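Local coordinates for 2,5-dihydroxypyridine 5,6-dioxygenase (Pseudomonas putida KT2440, PDB 7CN3), which catalyses the iron(II)-dependent opening of the 2,5-dihydroxypyridine ring by dioxygen between carbons 5 and 6, yielding N-formylmaleamate in nicotinate degradation, at residues 19-24 and 116-121; 71-76 and 100-105; 297-302 and 321-326. All coordinates share one frame; numbering follows the deposited sequence.

Contact 1 (19-24 and 116-121)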
ATOM      1  N   SER C  19      24.222   4.466 -21.145  1.00 24.58           N
ATOM      2  CA  SER C  19      23.891   3.241 -21.861  1.00 27.31           C
ATOM      3  C   SER C  19      23.254   3.520 -23.218  1.00 29.48           C
ATOM      4  O   SER C  19      22.630   2.620 -23.791  1.00 29.88           O
ATOM      5  CB  SER C  19      22.974   2.357 -21.010  1.00 25.19           C
ATOM      6  OG  SER C  19      23.590   1.988 -19.783  1.00 31.97           O
ATOM      7  N   ARG C  20      23.380   4.755 -23.725  1.00 27.80           N
ATOM      8  CA  ARG C  20      22.928   5.138 -25.070  1.00 25.65           C
ATOM      9  C   ARG C  20      21.427   4.932 -25.260  1.00 30.56           C
ATOM     10  O   ARG C  20      20.965   4.568 -26.340  1.00 37.83           O
ATOM     11  CB  ARG C  20      23.714   4.386 -26.150  1.00 28.39           C
ATOM     12  CG  ARG C  20      25.232   4.539 -26.007  1.00 35.22           C
ATOM     13  CD  ARG C  20      25.993   4.235 -27.299  1.00 46.07           C
ATOM     14  NE  ARG C  20      27.434   4.444 -27.120  1.00 61.94           N
ATOM     15  CZ  ARG C  20      28.389   3.570 -27.454  1.00 66.54           C
ATOM     16  NH1 ARG C  20      29.667   3.861 -27.227  1.00 65.60           N
ATOM     17  NH2 ARG C  20      28.078   2.408 -28.022  1.00 63.35           N
ATOM     18  N   VAL C  21      20.646   5.143 -24.209  1.00 31.21           N
ATOM     19  CA  VAL C  21      19.196   5.131 -24.337  1.00 33.02           C
ATOM     20  C   VAL C  21      18.755   6.516 -24.790  1.00 33.67           C
ATOM     21  O   VAL C  21      19.090   7.521 -24.156  1.00 36.52           O
ATOM     22  CB  VAL C  21      18.528   4.743 -23.010  1.00 29.39           C
ATOM     23  CG1 VAL C  21      17.029   5.033 -23.065  1.00 23.20           C
ATOM     24  CG2 VAL C  21      18.818   3.263 -22.665  1.00 23.15           C
ATOM     25  N   ASP C  22      18.031   6.580 -25.899  1.00 31.61           N
ATOM     26  CA  ASP C  22      17.413   7.835 -26.323  1.00 37.32           C
ATOM     27  C   ASP C  22      16.088   7.496 -26.996  1.00 35.93           C
ATOM     28  O   ASP C  22      15.573   6.384 -26.844  1.00 40.45           O
ATOM     29  CB  ASP C  22      18.365   8.651 -27.220  1.00 34.17           C
ATOM     30  CG  ASP C  22      18.834   7.890 -28.454  1.00 40.22           C
ATOM     31  OD1 ASP C  22      18.120   6.984 -28.931  1.00 41.22           O
ATOM     32  OD2 ASP C  22      19.933   8.216 -28.960  1.00 46.14           O
ATOM     33  N   GLU C  23      15.548   8.453 -27.758  1.00 38.33           N
ATOM     34  CA  GLU C  23      14.244   8.286 -28.397  1.00 38.71           C
ATOM     35  C   GLU C  23      14.242   7.166 -29.434  1.00 36.47           C
ATOM     36  O   GLU C  23      13.177   6.646 -29.770  1.00 37.95           O
ATOM     37  CB  GLU C  23      13.794   9.611 -29.040  1.00 38.07           C
ATOM     38  CG  GLU C  23      14.796  10.232 -30.039  1.00 43.85           C
ATOM     39  CD  GLU C  23      15.961  10.970 -29.365  1.00 56.99           C
ATOM     40  OE1 GLU C  23      16.881  11.423 -30.087  1.00 61.09           O
ATOM     41  OE2 GLU C  23      15.965  11.085 -28.114  1.00 66.32           O
ATOM     42  N   THR C  24      15.398   6.756 -29.936  1.00 34.10           N
ATOM     43  CA  THR C  24      15.408   5.645 -30.874  1.00 33.09           C
ATOM     44  C   THR C  24      15.445   4.282 -30.193  1.00 35.08           C
ATOM     45  O   THR C  24      15.367   3.262 -30.884  1.00 35.72           O
ATOM     46  CB  THR C  24      16.592   5.763 -31.829  1.00 37.45           C
ATOM     47  OG1 THR C  24      17.805   5.431 -31.132  1.00 33.52           O
ATOM     48  CG2 THR C  24      16.675   7.183 -32.399  1.00 37.90           C
ATOM     49  N   GLY C 116      21.540  -9.143 -29.982  1.00 41.68           N
ATOM     50  CA  GLY C 116      21.921  -7.738 -30.002  1.00 34.53           C
ATOM     51  C   GLY C 116      21.382  -6.915 -28.844  1.00 31.74           C
ATOM     52  O   GLY C 116      21.842  -5.783 -28.629  1.00 31.86           O
ATOM     53  N   THR C 117      20.418  -7.438 -28.103  1.00 32.50           N
ATOM     54  CA  THR C 117      19.944  -6.753 -26.907  1.00 35.84           C
ATOM     55  C   THR C 117      21.087  -6.649 -25.908  1.00 33.79           C
ATOM     56  O   THR C 117      21.879  -7.585 -25.758  1.00 33.71           O
ATOM     57  CB  THR C 117      18.760  -7.523 -26.314  1.00 33.29           C
ATOM     58  OG1 THR C 117      17.710  -7.576 -27.289  1.00 32.88           O
ATOM     59  CG2 THR C 117      18.241  -6.895 -24.987  1.00 25.35           C
ATOM     60  N   ARG C 118      21.216  -5.486 -25.275  1.00 21.22           N
ATOM     61  CA  ARG C 118      22.132  -5.330 -24.153  1.00 20.83           C
ATOM     62  C   ARG C 118      21.346  -5.333 -22.842  1.00 28.27           C
ATOM     63  O   ARG C 118      20.145  -5.053 -22.807  1.00 26.61           O
ATOM     64  CB  ARG C 118      22.956  -4.050 -24.298  1.00 30.86           C
ATOM     65  CG  ARG C 118      22.155  -2.769 -24.505  1.00 29.03           C
ATOM     66  CD  ARG C 118      22.985  -1.760 -25.315  1.00 32.25           C
ATOM     67  NE  ARG C 118      22.493  -0.395 -25.141  1.00 31.81           N
ATOM     68  CZ  ARG C 118      21.584   0.174 -25.926  1.00 29.93           C
ATOM     69  NH1 ARG C 118      21.065  -0.495 -26.953  1.00 30.63           N
ATOM     70  NH2 ARG C 118      21.188   1.413 -25.687  1.00 23.12           N
ATOM     71  N   ILE C 119      22.024  -5.683 -21.754  1.00 25.90           N
ATOM     72  CA  ILE C 119      21.354  -5.863 -20.469  1.00 25.69           C
ATOM     73  C   ILE C 119      22.154  -5.155 -19.393  1.00 28.06           C
ATOM     74  O   ILE C 119      23.370  -5.368 -19.284  1.00 22.79           O
ATOM     75  CB  ILE C 119      21.193  -7.346 -20.087  1.00 25.70           C
ATOM     76  CG1 ILE C 119      20.438  -8.141 -21.151  1.00 26.43           C
ATOM     77  CG2 ILE C 119      20.500  -7.479 -18.747  1.00 21.10           C
ATOM     78  CD1 ILE C 119      20.607  -9.634 -20.940  1.00 28.63           C
ATOM     79  N   LEU C 120      21.459  -4.361 -18.572  1.00 20.86           N
ATOM     80  CA  LEU C 120      22.033  -3.723 -17.390  1.00 18.39           C
ATOM     81  C   LEU C 120      21.363  -4.277 -16.139  1.00 18.68           C
ATOM     82  O   LEU C 120      20.169  -4.048 -15.917  1.00 22.07           O
ATOM     83  CB  LEU C 120      21.871  -2.208 -17.451  1.00 18.10           C
ATOM     84  CG  LEU C 120      22.418  -1.388 -16.275  1.00 25.19           C
ATOM     85  CD1 LEU C 120      23.927  -1.498 -16.188  1.00 26.45           C
ATOM     86  CD2 LEU C 120      22.013   0.059 -16.411  1.00 23.10           C
ATOM     87  N   LEU C 121      22.129  -5.003 -15.326  1.00 19.27           N
ATOM     88  CA  LEU C 121      21.649  -5.464 -14.034  1.00 22.71           C
ATOM     89  C   LEU C 121      21.675  -4.303 -13.045  1.00 22.80           C
ATOM     90  O   LEU C 121      22.630  -3.519 -13.013  1.00 23.21           O
ATOM     91  CB  LEU C 121      22.522  -6.616 -13.525  1.00 29.76           C
ATOM     92  CG  LEU C 121      22.106  -7.294 -12.209  1.00 26.00           C
ATOM     93  CD1 LEU C 121      20.764  -7.972 -12.335  1.00 25.43           C
ATOM     94  CD2 LEU C 121      23.164  -8.298 -11.713  1.00 22.49           C
TER

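Contact 2 (71-76 and 100-105). With G6C (5-oxidanyl-1H-pyridin-2-one), chain M; EDO (1,2-ethanediol), chain N.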
ATOM      1  N   ASP C  71      19.974 -14.651  -1.116  1.00 29.98           N
ATOM      2  CA  ASP C  71      20.862 -14.018  -2.081  1.00 28.46           C
ATOM      3  C   ASP C  71      20.580 -14.524  -3.497  1.00 23.10           C
ATOM      4  O   ASP C  71      20.527 -15.730  -3.742  1.00 30.57           O
ATOM      5  CB  ASP C  71      22.323 -14.269  -1.718  1.00 26.98           C
ATOM      6  CG  ASP C  71      23.284 -13.375  -2.515  1.00 30.86           C
ATOM      7  OD1 ASP C  71      23.539 -13.666  -3.706  1.00 35.54           O
ATOM      8  OD2 ASP C  71      23.765 -12.369  -1.950  1.00 31.74           O
ATOM      9  N   MET C  72      20.442 -13.594  -4.438  1.00 28.64           N
ATOM     10  CA  MET C  72      20.133 -13.982  -5.813  1.00 42.17           C
ATOM     11  C   MET C  72      21.200 -14.889  -6.421  1.00 38.54           C
ATOM     12  O   MET C  72      20.885 -15.706  -7.295  1.00 48.75           O
ATOM     13  CB  MET C  72      19.946 -12.732  -6.683  1.00 44.16           C
ATOM     14  CG  MET C  72      18.910 -11.744  -6.136  1.00 51.13           C
ATOM     15  SD  MET C  72      19.016 -10.088  -6.873  1.00 55.58           S
ATOM     16  CE  MET C  72      17.295  -9.562  -6.736  1.00 43.70           C
ATOM     17  N   THR C  73      22.459 -14.777  -5.985  1.00 30.02           N
ATOM     18  CA  THR C  73      23.533 -15.571  -6.594  1.00 38.13           C
ATOM     19  C   THR C  73      23.673 -16.955  -5.981  1.00 44.51           C
ATOM     20  O   THR C  73      24.577 -17.700  -6.369  1.00 54.94           O
ATOM     21  CB  THR C  73      24.893 -14.850  -6.494  1.00 35.41           C
ATOM     22  OG1 THR C  73      25.409 -14.933  -5.151  1.00 26.62           O
ATOM     23  CG2 THR C  73      24.760 -13.385  -6.888  1.00 28.99           C
ATOM     24  N   ALA C  74      22.812 -17.315  -5.032  1.00 43.14           N
ATOM     25  CA  ALA C  74      23.005 -18.561  -4.301  1.00 45.18           C
ATOM     26  C   ALA C  74      22.770 -19.767  -5.204  1.00 47.52           C
ATOM     27  O   ALA C  74      23.669 -20.598  -5.391  1.00 49.52           O
ATOM     28  CB  ALA C  74      22.089 -18.590  -3.074  1.00 43.64           C
ATOM     29  N   TYR C  75      21.572 -19.864  -5.798  1.00 48.13           N
ATOM     30  CA  TYR C  75      21.199 -20.971  -6.680  1.00 43.75           C
ATOM     31  C   TYR C  75      21.199 -20.489  -8.136  1.00 37.31           C
ATOM     32  O   TYR C  75      20.227 -19.895  -8.610  1.00 40.64           O
ATOM     33  CB  TYR C  75      19.844 -21.547  -6.268  1.00 37.66           C
ATOM     34  CG  TYR C  75      19.654 -23.011  -6.647  1.00 42.49           C
ATOM     35  CD1 TYR C  75      19.178 -23.366  -7.906  1.00 41.17           C
ATOM     36  CD2 TYR C  75      19.971 -24.036  -5.758  1.00 38.59           C
ATOM     37  CE1 TYR C  75      18.992 -24.701  -8.268  1.00 35.42           C
ATOM     38  CE2 TYR C  75      19.800 -25.382  -6.115  1.00 33.83           C
ATOM     39  CZ  TYR C  75      19.309 -25.698  -7.370  1.00 37.74           C
ATOM     40  OH  TYR C  75      19.138 -27.012  -7.739  1.00 45.91           O
ATOM     41  N   CYS C  76      22.284 -20.781  -8.849  1.00 43.01           N
ATOM     42  CA  CYS C  76      22.462 -20.378 -10.246  1.00 48.68           C
ATOM     43  C   CYS C  76      22.092 -21.559 -11.143  1.00 50.00           C
ATOM     44  O   CYS C  76      22.944 -22.272 -11.668  1.00 66.39           O
ATOM     45  CB  CYS C  76      23.903 -19.909 -10.489  1.00 40.26           C
ATOM     46  SG  CYS C  76      24.353 -18.453  -9.463  1.00 49.32           S
ATOM     47  N   THR C 100      16.163  -6.056 -12.936  1.00 21.19           N
ATOM     48  CA  THR C 100      16.029  -5.904 -11.494  1.00 20.74           C
ATOM     49  C   THR C 100      15.663  -7.215 -10.799  1.00 28.30           C
ATOM     50  O   THR C 100      15.216  -7.189  -9.648  1.00 29.17           O
ATOM     51  CB  THR C 100      14.993  -4.821 -11.158  1.00 22.07           C
ATOM     52  OG1 THR C 100      13.667  -5.353 -11.303  1.00 25.73           O
ATOM     53  CG2 THR C 100      15.171  -3.581 -12.066  1.00 18.63           C
ATOM     54  N   MET C 101      15.841  -8.363 -11.467  1.00 23.04           N
ATOM     55  CA  MET C 101      15.582  -9.647 -10.826  1.00 35.41           C
ATOM     56  C   MET C 101      16.742 -10.630 -10.903  1.00 33.88           C
ATOM     57  O   MET C 101      16.767 -11.565 -10.097  1.00 40.46           O
ATOM     58  CB  MET C 101      14.305 -10.295 -11.395  1.00 36.00           C
ATOM     59  CG  MET C 101      14.360 -10.799 -12.816  1.00 42.99           C
ATOM     60  SD  MET C 101      12.843 -11.715 -13.199  1.00 37.13           S
ATOM     61  CE  MET C 101      12.813 -12.840 -11.841  1.00 29.97           C
ATOM     62  N   MET C 102      17.691 -10.445 -11.830  1.00 32.03           N
ATOM     63  CA  MET C 102      18.991 -11.113 -11.930  1.00 30.90           C
ATOM     64  C   MET C 102      18.947 -12.414 -12.732  1.00 39.06           C
ATOM     65  O   MET C 102      18.642 -13.484 -12.196  1.00 36.31           O
ATOM     66  CB  MET C 102      19.590 -11.373 -10.546  1.00 35.05           C
ATOM     67  CG  MET C 102      21.102 -11.547 -10.537  1.00 49.08           C
ATOM     68  SD  MET C 102      21.580 -13.270 -10.582  1.00 72.69           S
ATOM     69  CE  MET C 102      23.254 -13.133  -9.994  1.00 61.79           C
ATOM     70  N   LEU C 103      19.311 -12.323 -14.011  1.00 39.46           N
ATOM     71  CA  LEU C 103      19.401 -13.454 -14.921  1.00 42.53           C
ATOM     72  C   LEU C 103      20.836 -13.929 -15.159  1.00 51.08           C
ATOM     73  O   LEU C 103      21.030 -14.960 -15.825  1.00 45.11           O
ATOM     74  CB  LEU C 103      18.772 -13.087 -16.276  1.00 36.69           C
ATOM     75  CG  LEU C 103      17.284 -12.719 -16.413  1.00 37.70           C
ATOM     76  CD1 LEU C 103      16.979 -12.328 -17.849  1.00 39.30           C
ATOM     77  CD2 LEU C 103      16.414 -13.888 -16.016  1.00 31.98           C
ATOM     78  N   LEU C 104      21.840 -13.203 -14.660  1.00 54.66           N
ATOM     79  CA  LEU C 104      23.231 -13.579 -14.901  1.00 52.45           C
ATOM     80  C   LEU C 104      23.491 -15.017 -14.453  1.00 49.77           C
ATOM     81  O   LEU C 104      22.905 -15.495 -13.475  1.00 43.33           O
ATOM     82  CB  LEU C 104      24.186 -12.617 -14.178  1.00 47.54           C
ATOM     83  CG  LEU C 104      25.680 -12.989 -14.145  1.00 47.66           C
ATOM     84  CD1 LEU C 104      26.403 -12.711 -15.483  1.00 43.53           C
ATOM     85  CD2 LEU C 104      26.393 -12.308 -12.965  1.00 43.83           C
ATOM     86  N   HIS C 105      24.371 -15.698 -15.195  1.00 51.28           N
ATOM     87  CA  HIS C 105      24.769 -17.093 -15.000  1.00 49.28           C
ATOM     88  C   HIS C 105      23.721 -18.064 -15.525  1.00 58.30           C
ATOM     89  O   HIS C 105      23.675 -19.215 -15.075  1.00 66.05           O
ATOM     90  CB  HIS C 105      25.078 -17.446 -13.533  1.00 47.16           C
ATOM     91  CG  HIS C 105      26.222 -16.677 -12.941  1.00 48.02           C
ATOM     92  ND1 HIS C 105      27.492 -16.698 -13.475  1.00 45.57           N
ATOM     93  CD2 HIS C 105      26.287 -15.877 -11.849  1.00 44.76           C
ATOM     94  CE1 HIS C 105      28.287 -15.932 -12.749  1.00 49.64           C
ATOM     95  NE2 HIS C 105      27.582 -15.430 -11.749  1.00 46.31           N
TER
HETATM   96  OB  G6C M 502      28.929 -13.495 -10.141  1.00 48.26           O
HETATM   97  CG  G6C M 502      28.771 -12.158 -10.346  1.00 46.80           C
HETATM   98  CD1 G6C M 502      29.638 -11.533 -11.237  1.00 47.67           C
HETATM   99  CD2 G6C M 502      27.779 -11.450  -9.674  1.00 43.83           C
HETATM  100  NE1 G6C M 502      29.507 -10.226 -11.459  1.00 46.30           N
HETATM  101  CE2 G6C M 502      27.671 -10.090  -9.919  1.00 37.48           C
HETATM  102  CZ  G6C M 502      28.553  -9.503 -10.828  1.00 32.65           C
HETATM  103  OH  G6C M 502      28.463  -8.175 -11.110  1.00 29.06           O
HETATM  104  C1  EDO N 503      16.054 -27.216  -8.588  1.00 43.59           C
HETATM  105  O1  EDO N 503      15.460 -25.913  -8.473  1.00 50.29           O
HETATM  106  C2  EDO N 503      16.065 -27.894  -7.221  1.00 40.09           C
HETATM  107  O2  EDO N 503      16.285 -26.923  -6.185  1.00 42.14           O

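Contact 3 (297-302 and 321-326). With FE2 (Fe (II) ion), chain L.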
ATOM      1  N   GLY C 297      42.062  -3.678  -6.345  1.00 21.51           N
ATOM      2  CA  GLY C 297      43.172  -4.533  -6.026  1.00 21.69           C
ATOM      3  C   GLY C 297      42.852  -5.904  -5.471  1.00 21.89           C
ATOM      4  O   GLY C 297      43.787  -6.636  -5.157  1.00 25.34           O
ATOM      5  N   ASN C 298      41.581  -6.291  -5.323  1.00 20.99           N
ATOM      6  CA  ASN C 298      41.347  -7.661  -4.865  1.00 20.09           C
ATOM      7  C   ASN C 298      41.724  -8.676  -5.949  1.00 20.53           C
ATOM      8  O   ASN C 298      41.860  -8.344  -7.122  1.00 20.85           O
ATOM      9  CB  ASN C 298      39.891  -7.858  -4.391  1.00 23.06           C
ATOM     10  CG  ASN C 298      38.836  -7.985  -5.537  1.00 20.20           C
ATOM     11  OD1 ASN C 298      39.143  -8.023  -6.719  1.00 27.94           O
ATOM     12  ND2 ASN C 298      37.557  -8.022  -5.137  1.00 18.71           N
ATOM     13  N   PHE C 299      41.937  -9.923  -5.533  1.00 20.62           N
ATOM     14  CA  PHE C 299      41.848 -11.055  -6.441  1.00 20.91           C
ATOM     15  C   PHE C 299      40.521 -11.739  -6.190  1.00 20.41           C
ATOM     16  O   PHE C 299      40.233 -12.145  -5.054  1.00 20.19           O
ATOM     17  CB  PHE C 299      42.981 -12.071  -6.269  1.00 23.54           C
ATOM     18  CG  PHE C 299      42.794 -13.302  -7.122  1.00 21.79           C
ATOM     19  CD1 PHE C 299      42.744 -13.199  -8.505  1.00 22.14           C
ATOM     20  CD2 PHE C 299      42.633 -14.561  -6.544  1.00 22.06           C
ATOM     21  CE1 PHE C 299      42.544 -14.331  -9.299  1.00 22.49           C
ATOM     22  CE2 PHE C 299      42.444 -15.704  -7.338  1.00 22.15           C
ATOM     23  CZ  PHE C 299      42.391 -15.580  -8.710  1.00 23.62           C
ATOM     24  N   LEU C 300      39.722 -11.881  -7.244  1.00 21.03           N
ATOM     25  CA  LEU C 300      38.414 -12.526  -7.155  1.00 20.25           C
ATOM     26  C   LEU C 300      38.450 -13.822  -7.956  1.00 20.94           C
ATOM     27  O   LEU C 300      38.671 -13.805  -9.175  1.00 25.44           O
ATOM     28  CB  LEU C 300      37.313 -11.596  -7.680  1.00 21.05           C
ATOM     29  CG  LEU C 300      35.849 -12.044  -7.671  1.00 20.37           C
ATOM     30  CD1 LEU C 300      35.417 -12.357  -6.222  1.00 19.69           C
ATOM     31  CD2 LEU C 300      34.923 -10.972  -8.330  1.00 19.16           C
ATOM     32  N   PHE C 301      38.248 -14.943  -7.283  1.00 22.20           N
ATOM     33  CA  PHE C 301      37.960 -16.180  -8.002  1.00 21.19           C
ATOM     34  C   PHE C 301      36.598 -16.706  -7.566  1.00 21.31           C
ATOM     35  O   PHE C 301      35.972 -16.207  -6.626  1.00 20.28           O
ATOM     36  CB  PHE C 301      39.032 -17.245  -7.785  1.00 22.72           C
ATOM     37  CG  PHE C 301      39.094 -17.764  -6.391  1.00 22.14           C
ATOM     38  CD1 PHE C 301      39.645 -16.999  -5.379  1.00 21.78           C
ATOM     39  CD2 PHE C 301      38.597 -19.017  -6.093  1.00 21.79           C
ATOM     40  CE1 PHE C 301      39.706 -17.486  -4.087  1.00 22.78           C
ATOM     41  CE2 PHE C 301      38.653 -19.513  -4.813  1.00 22.46           C
ATOM     42  CZ  PHE C 301      39.205 -18.748  -3.807  1.00 21.88           C
ATOM     43  N   SER C 302      36.149 -17.736  -8.269  1.00 23.57           N
ATOM     44  CA  SER C 302      34.777 -18.168  -8.146  1.00 21.97           C
ATOM     45  C   SER C 302      34.741 -19.664  -8.382  1.00 21.80           C
ATOM     46  O   SER C 302      35.661 -20.234  -8.972  1.00 26.42           O
ATOM     47  CB  SER C 302      33.882 -17.406  -9.147  1.00 25.11           C
ATOM     48  OG  SER C 302      32.550 -17.885  -9.095  1.00 52.06           O
ATOM     49  N   ILE C 321      34.729 -15.353  -4.129  1.00 22.17           N
ATOM     50  CA  ILE C 321      35.682 -15.225  -3.025  1.00 18.86           C
ATOM     51  C   ILE C 321      36.738 -14.166  -3.343  1.00 21.39           C
ATOM     52  O   ILE C 321      37.661 -14.435  -4.129  1.00 19.39           O
ATOM     53  CB  ILE C 321      36.338 -16.584  -2.726  1.00 20.12           C
ATOM     54  CG1 ILE C 321      35.258 -17.614  -2.348  1.00 21.67           C
ATOM     55  CG2 ILE C 321      37.367 -16.449  -1.601  1.00 20.22           C
ATOM     56  CD1 ILE C 321      35.745 -19.083  -2.236  1.00 19.63           C
ATOM     57  N   PRO C 322      36.653 -12.959  -2.770  1.00 24.99           N
ATOM     58  CA  PRO C 322      37.746 -11.988  -2.936  1.00 21.70           C
ATOM     59  C   PRO C 322      38.849 -12.126  -1.889  1.00 21.84           C
ATOM     60  O   PRO C 322      38.605 -12.333  -0.696  1.00 23.32           O
ATOM     61  CB  PRO C 322      37.018 -10.641  -2.800  1.00 20.08           C
ATOM     62  CG  PRO C 322      35.899 -10.926  -1.880  1.00 19.62           C
ATOM     63  CD  PRO C 322      35.454 -12.338  -2.168  1.00 19.88           C
ATOM     64  N   LEU C 323      40.089 -12.038  -2.367  1.00 23.43           N
ATOM     65  CA  LEU C 323      41.285 -12.137  -1.544  1.00 22.37           C
ATOM     66  C   LEU C 323      42.011 -10.795  -1.533  1.00 22.80           C
ATOM     67  O   LEU C 323      42.164 -10.156  -2.582  1.00 21.95           O
ATOM     68  CB  LEU C 323      42.235 -13.219  -2.071  1.00 23.74           C
ATOM     69  CG  LEU C 323      41.685 -14.623  -2.322  1.00 22.68           C
ATOM     70  CD1 LEU C 323      42.853 -15.555  -2.626  1.00 24.46           C
ATOM     71  CD2 LEU C 323      40.855 -15.148  -1.136  1.00 21.79           C
ATOM     72  N   ARG C 324      42.449 -10.372  -0.349  1.00 24.10           N
ATOM     73  CA  ARG C 324      43.252  -9.166  -0.167  1.00 27.91           C
ATOM     74  C   ARG C 324      44.730  -9.484  -0.230  1.00 23.14           C
ATOM     75  O   ARG C 324      45.150 -10.642  -0.141  1.00 26.35           O
ATOM     76  CB  ARG C 324      42.967  -8.500   1.179  1.00 23.66           C
ATOM     77  CG  ARG C 324      41.688  -7.690   1.185  1.00 25.66           C
ATOM     78  CD  ARG C 324      41.196  -7.489   2.599  1.00 32.32           C
ATOM     79  NE  ARG C 324      41.891  -6.412   3.307  1.00 37.76           N
ATOM     80  CZ  ARG C 324      42.701  -6.593   4.350  1.00 37.22           C
ATOM     81  NH1 ARG C 324      43.265  -5.541   4.920  1.00 42.14           N
ATOM     82  NH2 ARG C 324      42.951  -7.820   4.827  1.00 28.91           N
ATOM     83  N   ASN C 325      45.528  -8.428  -0.395  1.00 24.01           N
ATOM     84  CA  ASN C 325      46.969  -8.503  -0.204  1.00 24.03           C
ATOM     85  C   ASN C 325      47.669  -9.397  -1.227  1.00 25.86           C
ATOM     86  O   ASN C 325      48.739  -9.950  -0.942  1.00 26.95           O
ATOM     87  CB  ASN C 325      47.297  -9.001   1.206  1.00 23.81           C
ATOM     88  CG  ASN C 325      46.754  -8.088   2.281  1.00 29.79           C
ATOM     89  OD1 ASN C 325      46.955  -6.880   2.232  1.00 33.49           O
ATOM     90  ND2 ASN C 325      46.067  -8.667   3.267  1.00 40.17           N
ATOM     91  N   CYS C 326      47.103  -9.576  -2.409  1.00 24.05           N
ATOM     92  CA  CYS C 326      47.663 -10.562  -3.329  1.00 24.48           C
ATOM     93  C   CYS C 326      48.620  -9.914  -4.315  1.00 26.39           C
ATOM     94  O   CYS C 326      48.540  -8.715  -4.595  1.00 29.95           O
ATOM     95  CB  CYS C 326      46.550 -11.278  -4.098  1.00 24.21           C
ATOM     96  SG  CYS C 326      45.835 -12.648  -3.148  1.00 24.96           S
TER
HETATM   97 FE   FE2 L 501      31.373 -16.078  -9.687  1.00 43.46          FE
HETATM   98  O   HOH W   1      44.509  -8.921  -3.551  1.00 21.23           O
HETATM   99  O   HOH W   2      30.463 -17.537 -11.223  1.00 45.07           O
HETATM  100  O   HOH W   3      30.590 -13.979  -9.535  1.00 21.32           O

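Contact 1 (19-24 and 116-121)
A Schellman motif ends helix 5-18, with Arg20 at positive phi as its C-prime residue, and Arg118 of strand 118-121 reaches over to grip the backbone carbonyl of Ser19 within it. Arg118 NH2 donates to Ser19 O at 2.7 Å; the N-H...O angle of 164° makes the bond nearly straight. Arg118 NH2 lies in the carbonyl plane of Ser19, and Ser19 O lies within a few degrees of the guanidinium plane of Arg118. Arg118 NE adds a weak second bond to Ser19 O at 3.3 Å, and together with the bonds of NE to Ala181 O and of NH1 to Gln25 OE1 this probably restrains the rotation of the guanidinium group. CG of Arg118 stands between the backbone N and carbonyl carbon (chi1 54°), and from there the chain runs extended to the turn. Arg20 CB lies 3.9 Å from Arg118 NH2. A positive group at the carbonyl end of a helix would be expected to suit the local dipole. Ser19 OG rests 4.2 Å from Leu120 CD2, its polar needs met by Val15 O and Ala181 N. Further along, an Asx turn at Asp22 leads the loop toward strand 26-31. Strand 118-121 sits in the parallel sheet between strands 96-99 and 187-189. The loop after helix 5-18 meets it from the side of Arg118 and Leu120, while Ile119 turns to helix 107-114.

Contact 2 (71-76 and 100-105)
Met102 meets Met72 and Thr73 along its whole length. Its CB lies 3.9 Å from Met72 SD, and CG comes 4.2 Å from Met72 CB. The chain then bends sharply (chi2 -96°), carrying SD past the backbone to within 4.1 Å of Met72 O and setting the methyl CE against Thr73 CG2 at 3.5 Å, tighter than usual for two carbons. Thr73 is itself held by Asp71, whose OD1 accepts from both Thr73 N and Thr73 OG1, the latter at 2.7 Å from above the carboxylate plane; this Asx turn lies in a type I beta turn. At the other end, Cys76 SG approaches the His105 ring obliquely, 4.0 Å from His105 CD2. Next along the chain from Cys76, Tyr75 turns elsewhere: its ring stacks on His64 and touches Pro316, and its OH takes a weak bond from O2 of an ethanediol, probably from the crystallisation liquor. A serine here would probably leave His64 without its stacking partner and open a gap beside Pro316. His105 NE2 donates to OB, the 5-hydroxyl of the bound pyridinone, at 2.9 Å and 162°, with OB in the plane of the ring. Leu104 CG covers one ring face, while Leu104 CD2 sits 3.5 Å from the ligand CG. ND1 of His105 bonds to Glu308 OE1, so both ring nitrogens are engaged. Loops such as 100-105, leaving the C-terminal end of a strand in a parallel sheet, commonly build the active site, and here this one carries substrate-binding His105.

Contact 3 (297-302 and 321-326)
The ladder joining strands 299-303 and 319-323 at one margin of an antiparallel sheet leads directly into the iron site, and its Phe299-Leu323 and Phe301-Ile321 pairs are both hydrogen-bonded. Leu323 N reaches Phe299 O at 2.7 Å, whereas the longer bond from Phe301 N to Ile321 O, 3.2 Å, arrives from above the carbonyl plane. The N-to-C directions of the short strand segments make 154°, antiparallel. On the face of these four residues, CG of Phe301 stands between the backbone N and carbonyl carbon (chi1 67°), which lays the ring across Ile321: Ile321 CB sits over one ring face in a CH-pi contact, 4.0 Å from the centroid of the Phe301 ring. Leu323 CG meets the ring edge at Phe301 CE1, 3.9 Å away, while Leu323 CD1 lies beside the ring of Phe299, 4.0 Å from Phe299 CD2. Leu208 of strand 207-210 packs against both phenylalanines. Across the sheet, Leu300 CD1 touches the Pro322 ring, and Asn298 ND2, bonded to Arg293 O, lies 3.6 Å from Pro322 CB. One water bridges Gly297 O, Leu323 O and Cys326 N where the strands part. At the far end Ser302 OG binds the iron(II) at 2.2 Å, joined by His265, His318, Asp320 and two waters. Two histidines and one carboxylate on iron(II) are the hallmark of many non-haem oxygenases; here a serine hydroxyl is added.

Contacts 1 and 2 belong to the half of the chain built on the parallel sheet, contact 3 to the antiparallel half, and the substrate and iron lie between. Contact 2 falls wholly between the two segments of contact 1 in sequence, and the two touch where Leu121 CD1 packs 3.6 Å from Met102 CA, although their centres are 21 Å apart. Contacts 2 and 3 approach to about 6 Å between nearest atoms, with the iron shared between them. The side chain of His105 is about 4 Å from the bound iron(II). Contact 1 is the remote one, its centre about 31 Å from that of contact 3, yet the Leu120 side chain is about 10 Å from the bound pyridinone.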